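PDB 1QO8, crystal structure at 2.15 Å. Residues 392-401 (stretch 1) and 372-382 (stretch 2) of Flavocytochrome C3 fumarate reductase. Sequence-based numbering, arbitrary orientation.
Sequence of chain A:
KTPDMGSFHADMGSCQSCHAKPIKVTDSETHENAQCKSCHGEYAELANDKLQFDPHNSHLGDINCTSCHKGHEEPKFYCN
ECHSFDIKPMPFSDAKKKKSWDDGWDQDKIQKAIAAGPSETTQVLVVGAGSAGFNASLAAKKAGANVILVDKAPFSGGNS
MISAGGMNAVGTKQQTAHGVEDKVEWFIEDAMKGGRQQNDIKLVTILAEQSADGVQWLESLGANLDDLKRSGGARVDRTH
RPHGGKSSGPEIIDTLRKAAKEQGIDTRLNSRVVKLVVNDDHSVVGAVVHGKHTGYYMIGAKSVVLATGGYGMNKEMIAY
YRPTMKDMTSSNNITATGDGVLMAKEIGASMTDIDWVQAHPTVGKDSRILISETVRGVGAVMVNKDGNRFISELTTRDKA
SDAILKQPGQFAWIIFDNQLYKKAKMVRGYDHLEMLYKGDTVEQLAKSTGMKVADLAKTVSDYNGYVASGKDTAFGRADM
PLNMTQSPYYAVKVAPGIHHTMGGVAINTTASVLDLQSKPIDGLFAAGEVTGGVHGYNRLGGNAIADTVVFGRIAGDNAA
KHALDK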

# COMPACT_ATOMS: atom_id res chain seq x y z
N SER A 392 -17.53 22.76 -16.68
CA SER A 392 -17.44 24.09 -16.14
C SER A 392 -16.06 24.37 -15.50
O SER A 392 -15.66 23.56 -14.66
CB SER A 392 -18.49 24.29 -15.08
OG SER A 392 -18.33 25.53 -14.37
N GLU A 393 -15.56 25.58 -15.72
CA GLU A 393 -14.22 25.90 -15.16
C GLU A 393 -14.33 26.16 -13.69
O GLU A 393 -13.33 26.22 -12.97
CB GLU A 393 -13.66 27.06 -15.92
CG GLU A 393 -13.30 26.74 -17.37
CD GLU A 393 -14.50 26.89 -18.33
OE1 GLU A 393 -15.63 27.10 -17.82
OE2 GLU A 393 -14.25 26.82 -19.55
N LEU A 394 -15.56 26.43 -13.19
CA LEU A 394 -15.74 26.52 -11.74
C LEU A 394 -16.19 25.22 -11.07
O LEU A 394 -16.57 25.37 -9.90
CB LEU A 394 -16.77 27.64 -11.43
CG LEU A 394 -16.54 28.95 -12.18
CD1 LEU A 394 -17.59 30.00 -11.79
CD2 LEU A 394 -15.12 29.54 -11.99
N THR A 395 -16.06 24.00 -11.61
CA THR A 395 -16.30 22.84 -10.81
C THR A 395 -15.32 22.70 -9.62
O THR A 395 -14.39 23.48 -9.47
CB THR A 395 -16.03 21.49 -11.50
OG1 THR A 395 -15.34 21.62 -12.75
CG2 THR A 395 -17.14 20.53 -11.45
N THR A 396 -15.51 21.62 -8.85
CA THR A 396 -14.61 21.33 -7.75
C THR A 396 -13.30 20.82 -8.34
O THR A 396 -13.27 20.31 -9.47
CB THR A 396 -15.16 20.17 -6.85
OG1 THR A 396 -15.28 19.09 -7.82
CG2 THR A 396 -16.59 20.41 -6.34
N ARG A 397 -12.29 20.69 -7.48
CA ARG A 397 -10.95 20.35 -7.98
C ARG A 397 -10.94 18.89 -8.41
O ARG A 397 -10.33 18.55 -9.41
CB ARG A 397 -9.89 20.53 -6.91
CG ARG A 397 -9.95 21.88 -6.25
CD ARG A 397 -9.14 21.77 -4.96
NE ARG A 397 -9.18 23.07 -4.29
CZ ARG A 397 -8.00 23.59 -3.91
NH1 ARG A 397 -6.89 22.91 -4.22
NH2 ARG A 397 -7.94 24.76 -3.26
N ASP A 398 -11.59 18.01 -7.61
CA ASP A 398 -11.50 16.61 -8.04
C ASP A 398 -12.26 16.37 -9.32
O ASP A 398 -11.86 15.54 -10.09
CB ASP A 398 -11.84 15.58 -6.99
CG ASP A 398 -13.04 15.88 -6.16
OD1 ASP A 398 -14.17 15.70 -6.67
OD2 ASP A 398 -12.81 16.28 -4.97
N LYS A 399 -13.42 16.99 -9.56
CA LYS A 399 -14.03 16.93 -10.87
C LYS A 399 -13.20 17.46 -12.02
O LYS A 399 -13.19 16.89 -13.13
CB LYS A 399 -15.38 17.70 -10.80
CG LYS A 399 -16.47 16.87 -10.06
CD LYS A 399 -17.81 17.58 -10.25
CE LYS A 399 -19.00 17.04 -9.52
NZ LYS A 399 -18.70 16.65 -8.11
N ALA A 400 -12.55 18.62 -11.87
CA ALA A 400 -11.66 19.14 -12.86
C ALA A 400 -10.51 18.18 -13.09
O ALA A 400 -10.31 17.84 -14.28
CB ALA A 400 -11.28 20.61 -12.52
N SER A 401 -9.80 17.60 -12.15
CA SER A 401 -8.76 16.62 -12.52
C SER A 401 -9.26 15.41 -13.30
O SER A 401 -8.67 15.04 -14.30
CB SER A 401 -8.13 15.85 -11.29
OG SER A 401 -7.90 16.96 -10.45
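Stretch 2 372-382: SETVRGVGAVM

One residue, Glu393, holds stretch 2 with both its backbone oxygen and its carboxylate: the oxygen receives an arginine from the helical turn, while the carboxylate receives a backbone amide from the strand that follows. Arg376 NH1 donates to Glu393 O at 2.9 Å, at the edge of the guanidinium and near its plane. Met382 N donates to Glu393 OE2, also at 2.9 Å and nearly straight at 170°, so a buried acid is paid for partly by main chain; bonds elsewhere in the structure help satisfy it.

Between the two bonds stretch 2 changes conformation. Ser372, ahead of the turn leading into the helix, accepts from Thr374 N through OG at 3.2 Å, a capping bond, and a short helix runs through Gly377. A Schellman motif then ends it at Gly379, whose positive phi would jam a CB against the preceding carbonyl. From there the chain extends into the strand at Val381 and Met382, passing the Glu393 carboxylate, with Val381 CA 3.4 Å from Glu393 OE2.

Stretch 1 presents Glu393 on a type I turn from Ser392 to Thr395, after which Thr396 N-caps a helix. By CA atoms, Glu393 lies nearest Arg376 at 5.9 Å, Leu394 nearest Gly377 at 6.7 Å, and Arg397 nearest Glu373 at 8.4 Å, so no single register describes the pairing.

Carbon packing fills in around the polar anchors. Glu393 CB lies 4.0 Å from Arg376 CD, Glu393 CG lies 3.7 Å from Met382 CB, and Leu394 CD2 rests 4.1 Å from Gly377 CA. Separately, the methyl Ala400 CB makes a loose contact with Arg376 NH1 at 4.4 Å, oblique to the guanidinium.

Exposed Arg397 NH2 and Glu373 OE2 form a salt bridge at 3.2 Å. OE2 lies well out of the guanidinium plane and no N-H points at it, unlike the two hydrogen bonds at Glu393.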

# COMPACT_ATOMS: atom_id res chain seq x y z
N SER A 372 -2.81 28.32 -10.54
CA SER A 372 -3.80 28.62 -9.58
C SER A 372 -5.25 28.54 -10.15
O SER A 372 -5.56 28.96 -11.27
CB SER A 372 -3.61 30.08 -9.10
OG SER A 372 -4.62 30.25 -8.11
N GLU A 373 -6.12 27.99 -9.36
CA GLU A 373 -7.58 27.90 -9.69
C GLU A 373 -8.17 29.28 -9.84
O GLU A 373 -9.08 29.46 -10.67
CB GLU A 373 -8.24 27.00 -8.66
CG GLU A 373 -8.45 27.70 -7.32
CD GLU A 373 -8.90 26.68 -6.28
OE1 GLU A 373 -9.00 25.47 -6.64
OE2 GLU A 373 -9.18 27.00 -5.13
N THR A 374 -7.56 30.34 -9.28
CA THR A 374 -8.01 31.71 -9.45
C THR A 374 -7.84 32.18 -10.89
O THR A 374 -8.53 33.18 -11.25
CB THR A 374 -7.38 32.70 -8.48
OG1 THR A 374 -6.04 33.02 -8.85
CG2 THR A 374 -7.37 32.20 -7.04
N VAL A 375 -7.05 31.52 -11.75
CA VAL A 375 -7.03 31.84 -13.16
C VAL A 375 -8.42 31.60 -13.78
O VAL A 375 -8.88 32.50 -14.52
CB VAL A 375 -5.95 31.22 -14.03
CG1 VAL A 375 -5.93 31.75 -15.46
CG2 VAL A 375 -4.55 31.53 -13.41
N ARG A 376 -9.05 30.47 -13.53
CA ARG A 376 -10.42 30.17 -13.90
C ARG A 376 -11.39 31.05 -13.07
O ARG A 376 -12.25 31.70 -13.68
CB ARG A 376 -10.71 28.67 -13.76
CG ARG A 376 -9.83 27.81 -14.67
CD ARG A 376 -10.06 26.32 -14.34
NE ARG A 376 -9.22 25.90 -13.20
CZ ARG A 376 -9.62 25.22 -12.16
NH1 ARG A 376 -10.93 24.94 -12.11
NH2 ARG A 376 -8.97 24.69 -11.16
N GLY A 377 -11.18 31.30 -11.81
CA GLY A 377 -12.07 32.11 -10.94
C GLY A 377 -12.29 33.51 -11.52
O GLY A 377 -13.40 34.07 -11.59
N VAL A 378 -11.26 34.07 -12.17
CA VAL A 378 -11.28 35.45 -12.59
C VAL A 378 -11.60 35.49 -14.05
O VAL A 378 -11.65 36.57 -14.68
CB VAL A 378 -10.02 36.25 -12.13
CG1 VAL A 378 -10.09 37.71 -12.57
CG2 VAL A 378 -9.71 36.26 -10.65
N GLY A 379 -11.91 34.35 -14.72
CA GLY A 379 -12.46 34.42 -16.05
C GLY A 379 -12.06 33.43 -17.11
O GLY A 379 -12.61 33.43 -18.21
N ALA A 380 -10.90 32.70 -16.88
CA ALA A 380 -10.36 31.99 -18.03
C ALA A 380 -11.31 30.81 -18.33
O ALA A 380 -12.00 30.33 -17.48
CB ALA A 380 -8.98 31.45 -17.70
N VAL A 381 -11.19 30.34 -19.53
CA VAL A 381 -11.83 29.20 -20.12
C VAL A 381 -10.84 28.00 -20.16
O VAL A 381 -9.65 28.26 -20.28
CB VAL A 381 -12.20 29.59 -21.56
CG1 VAL A 381 -12.74 28.47 -22.43
CG2 VAL A 381 -13.25 30.72 -21.49
N MET A 382 -11.39 26.78 -20.10
CA MET A 382 -10.59 25.57 -20.22
C MET A 382 -11.12 24.73 -21.36
O MET A 382 -12.31 24.44 -21.40
CB MET A 382 -10.58 24.78 -18.89
CG MET A 382 -9.54 23.63 -18.92
SD MET A 382 -9.35 22.92 -17.26
CE MET A 382 -11.01 22.43 -16.85